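Local coordinates for MxaA (PDB 4W4T), which is a nonribosomal peptide synthetase protein whose terminal NADPH-binding reductase domain, the part present here, serves the myxalamid PKS-NRPS pathway, at residues L335-D338 and Q339-E343. Residues are numbered along the deposited sequence; the frame is centred on the assembly and turned at random.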
ATOM      1  N   LEU A 335     -15.537  18.211   7.449  1.00 19.67           N
ATOM      2  CA  LEU A 335     -14.269  18.906   7.596  1.00 23.21           C
ATOM      3  C   LEU A 335     -13.661  19.244   6.246  1.00 25.54           C
ATOM      4  O   LEU A 335     -13.829  18.494   5.276  1.00 20.82           O
ATOM      5  CB  LEU A 335     -13.274  18.046   8.370  1.00 21.86           C
ATOM      6  CG  LEU A 335     -13.480  17.716   9.835  1.00 25.96           C
ATOM      7  CD1 LEU A 335     -12.393  16.725  10.218  1.00 24.28           C
ATOM      8  CD2 LEU A 335     -13.390  18.982  10.680  1.00 25.39           C
ATOM      9  N   PRO A 336     -12.922  20.360   6.183  1.00 25.81           N
ATOM     10  CA  PRO A 336     -12.100  20.645   5.006  1.00 26.57           C
ATOM     11  C   PRO A 336     -11.277  19.409   4.631  1.00 25.02           C
ATOM     12  O   PRO A 336     -10.884  18.662   5.537  1.00 21.95           O
ATOM     13  CB  PRO A 336     -11.201  21.792   5.476  1.00 29.24           C
ATOM     14  CG  PRO A 336     -11.988  22.474   6.535  1.00 27.39           C
ATOM     15  CD  PRO A 336     -12.797  21.402   7.221  1.00 26.64           C
ATOM     16  N   TYR A 337     -11.044  19.192   3.339  1.00 22.95           N
ATOM     17  CA  TYR A 337     -10.416  17.950   2.877  1.00 25.26           C
ATOM     18  C   TYR A 337      -9.069  17.674   3.534  1.00 25.94           C
ATOM     19  O   TYR A 337      -8.747  16.522   3.854  1.00 23.05           O
ATOM     20  CB  TYR A 337     -10.228  17.955   1.357  1.00 25.81           C
ATOM     21  CG  TYR A 337      -9.607  16.665   0.875  1.00 24.04           C
ATOM     22  CD1 TYR A 337     -10.363  15.511   0.779  1.00 24.45           C
ATOM     23  CD2 TYR A 337      -8.257  16.592   0.558  1.00 30.49           C
ATOM     24  CE1 TYR A 337      -9.802  14.328   0.366  1.00 25.38           C
ATOM     25  CE2 TYR A 337      -7.686  15.404   0.143  1.00 32.85           C
ATOM     26  CZ  TYR A 337      -8.465  14.279   0.051  1.00 31.70           C
ATOM     27  OH  TYR A 337      -7.911  13.090  -0.364  1.00 34.50           O
ATOM     28  N   ASP A 338      -8.268  18.716   3.715  1.00 25.30           N
ATOM     29  CA  ASP A 338      -6.951  18.525   4.319  1.00 27.17           C
ATOM     30  C   ASP A 338      -7.051  18.064   5.768  1.00 23.43           C
ATOM     31  O   ASP A 338      -6.291  17.191   6.209  1.00 22.05           O
ATOM     32  CB  ASP A 338      -6.129  19.803   4.202  1.00 31.62           C
ATOM     33  CG  ASP A 338      -5.929  20.218   2.756  1.00 40.09           C
ATOM     34  OD1 ASP A 338      -5.402  19.393   1.965  1.00 42.21           O
ATOM     35  OD2 ASP A 338      -6.314  21.354   2.401  1.00 47.14           O
ATOM     36  N   GLN A 339      -8.020  18.611   6.494  1.00 23.65           N
ATOM     37  CA  GLN A 339      -8.244  18.200   7.868  1.00 24.83           C
ATOM     38  C   GLN A 339      -8.819  16.796   7.923  1.00 23.79           C
ATOM     39  O   GLN A 339      -8.444  16.014   8.783  1.00 20.37           O
ATOM     40  CB  GLN A 339      -9.174  19.176   8.582  1.00 26.44           C
ATOM     41  CG  GLN A 339      -8.541  20.536   8.839  1.00 30.76           C
ATOM     42  CD  GLN A 339      -9.518  21.523   9.445  1.00 34.55           C
ATOM     43  OE1 GLN A 339     -10.293  21.174  10.340  1.00 35.00           O
ATOM     44  NE2 GLN A 339      -9.491  22.763   8.957  1.00 34.32           N
ATOM     45  N   TRP A 340      -9.741  16.481   7.013  1.00 19.96           N
ATOM     46  CA  TRP A 340     -10.268  15.119   6.924  1.00 20.52           C
ATOM     47  C   TRP A 340      -9.158  14.101   6.640  1.00 18.83           C
ATOM     48  O   TRP A 340      -9.089  13.030   7.263  1.00 16.36           O
ATOM     49  CB  TRP A 340     -11.346  15.036   5.839  1.00 18.92           C
ATOM     50  CG  TRP A 340     -11.922  13.677   5.699  1.00 18.42           C
ATOM     51  CD1 TRP A 340     -12.928  13.126   6.445  1.00 18.64           C
ATOM     52  CD2 TRP A 340     -11.535  12.683   4.743  1.00 18.94           C
ATOM     53  NE1 TRP A 340     -13.181  11.838   6.012  1.00 17.95           N
ATOM     54  CE2 TRP A 340     -12.342  11.549   4.967  1.00 17.31           C
ATOM     55  CE3 TRP A 340     -10.582  12.645   3.724  1.00 19.22           C
ATOM     56  CZ2 TRP A 340     -12.228  10.392   4.205  1.00 18.34           C
ATOM     57  CZ3 TRP A 340     -10.469  11.491   2.965  1.00 20.65           C
ATOM     58  CH2 TRP A 340     -11.284  10.379   3.216  1.00 21.72           C
ATOM     59  N   LEU A 341      -8.272  14.443   5.716  1.00 20.75           N
ATOM     60  CA  LEU A 341      -7.182  13.537   5.355  1.00 19.63           C
ATOM     61  C   LEU A 341      -6.247  13.323   6.552  1.00 21.77           C
ATOM     62  O   LEU A 341      -5.697  12.231   6.751  1.00 21.35           O
ATOM     63  CB  LEU A 341      -6.405  14.084   4.158  1.00 24.20           C
ATOM     64  CG  LEU A 341      -5.352  13.167   3.522  1.00 27.55           C
ATOM     65  CD1 LEU A 341      -5.998  11.890   2.978  1.00 28.19           C
ATOM     66  CD2 LEU A 341      -4.618  13.900   2.402  1.00 31.18           C
ATOM     67  N   SER A 342      -6.078  14.370   7.350  1.00 21.59           N
ATOM     68  CA  SER A 342      -5.215  14.278   8.526  1.00 22.90           C
ATOM     69  C   SER A 342      -5.853  13.385   9.588  1.00 21.81           C
ATOM     70  O   SER A 342      -5.161  12.625  10.261  1.00 24.25           O
ATOM     71  CB  SER A 342      -4.925  15.669   9.083  1.00 25.00           C
ATOM     72  OG  SER A 342      -4.379  15.568  10.377  1.00 33.32           O
ATOM     73  N   GLU A 343      -7.175  13.457   9.731  1.00 20.60           N
ATOM     74  CA  GLU A 343      -7.864  12.559  10.653  1.00 22.19           C
ATOM     75  C   GLU A 343      -7.792  11.112  10.176  1.00 21.33           C
ATOM     76  O   GLU A 343      -7.728  10.187  10.985  1.00 20.35           O
ATOM     77  CB  GLU A 343      -9.322  12.990  10.853  1.00 22.90           C
ATOM     78  CG  GLU A 343      -9.429  14.381  11.439  1.00 26.33           C
ATOM     79  CD  GLU A 343     -10.637  14.582  12.340  1.00 35.21           C
ATOM     80  OE1 GLU A 343     -11.532  13.702  12.386  1.00 34.83           O
ATOM     81  OE2 GLU A 343     -10.692  15.643  13.003  1.00 39.12           O
TER
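Tyr337 and Trp340, one helical turn apart, carry the contact where the strand that begins at 333 gives way to helix 337-348. The helix starts after Pro336 at the N-cap position, whose O accepts a nearly straight hydrogen bond from Trp340 N (2.9 Å); Tyr337 O and Asp338 O then take Leu341 N and Ser342 N. CB of Tyr337 leaves the backbone away from the following turn, but with CG anti to the backbone N (chi1 -179°) the ring runs forward along the helix. Tyr337 CD1 lies 4.1 Å from Trp340 CE3, and CE1 comes nearer to the same atom, at 3.8 Å. Across the ring, CE2 meets Leu341 CD2 at 4.1 Å, and at the tip OH lies 4.0 Å from Leu341 CD1. The Tyr337 and Trp340 six-membered rings are inclined by 33°, an oblique pair. Both rings pack on Pro276 of strand 274-277 and Leu361 of helix 352-362, while Trp340 NE1 is hydrogen-bonded to Val274 O. Replacing Tyr337 by an alanine is likely to leave Trp340 CE3 and the Leu341 methyls without their aromatic neighbour and open a gap beside Leu361. Across the helix start, Leu335 CD1 rests 3.4 Å from Glu343 OE2, and Gln339 NE2 lies against the Pro336 ring, 3.5 Å from Pro336 CG. Backbone hydrogen bonds thus set the first turn, and largely apolar contacts join its buried side to the neighbouring strand and helix.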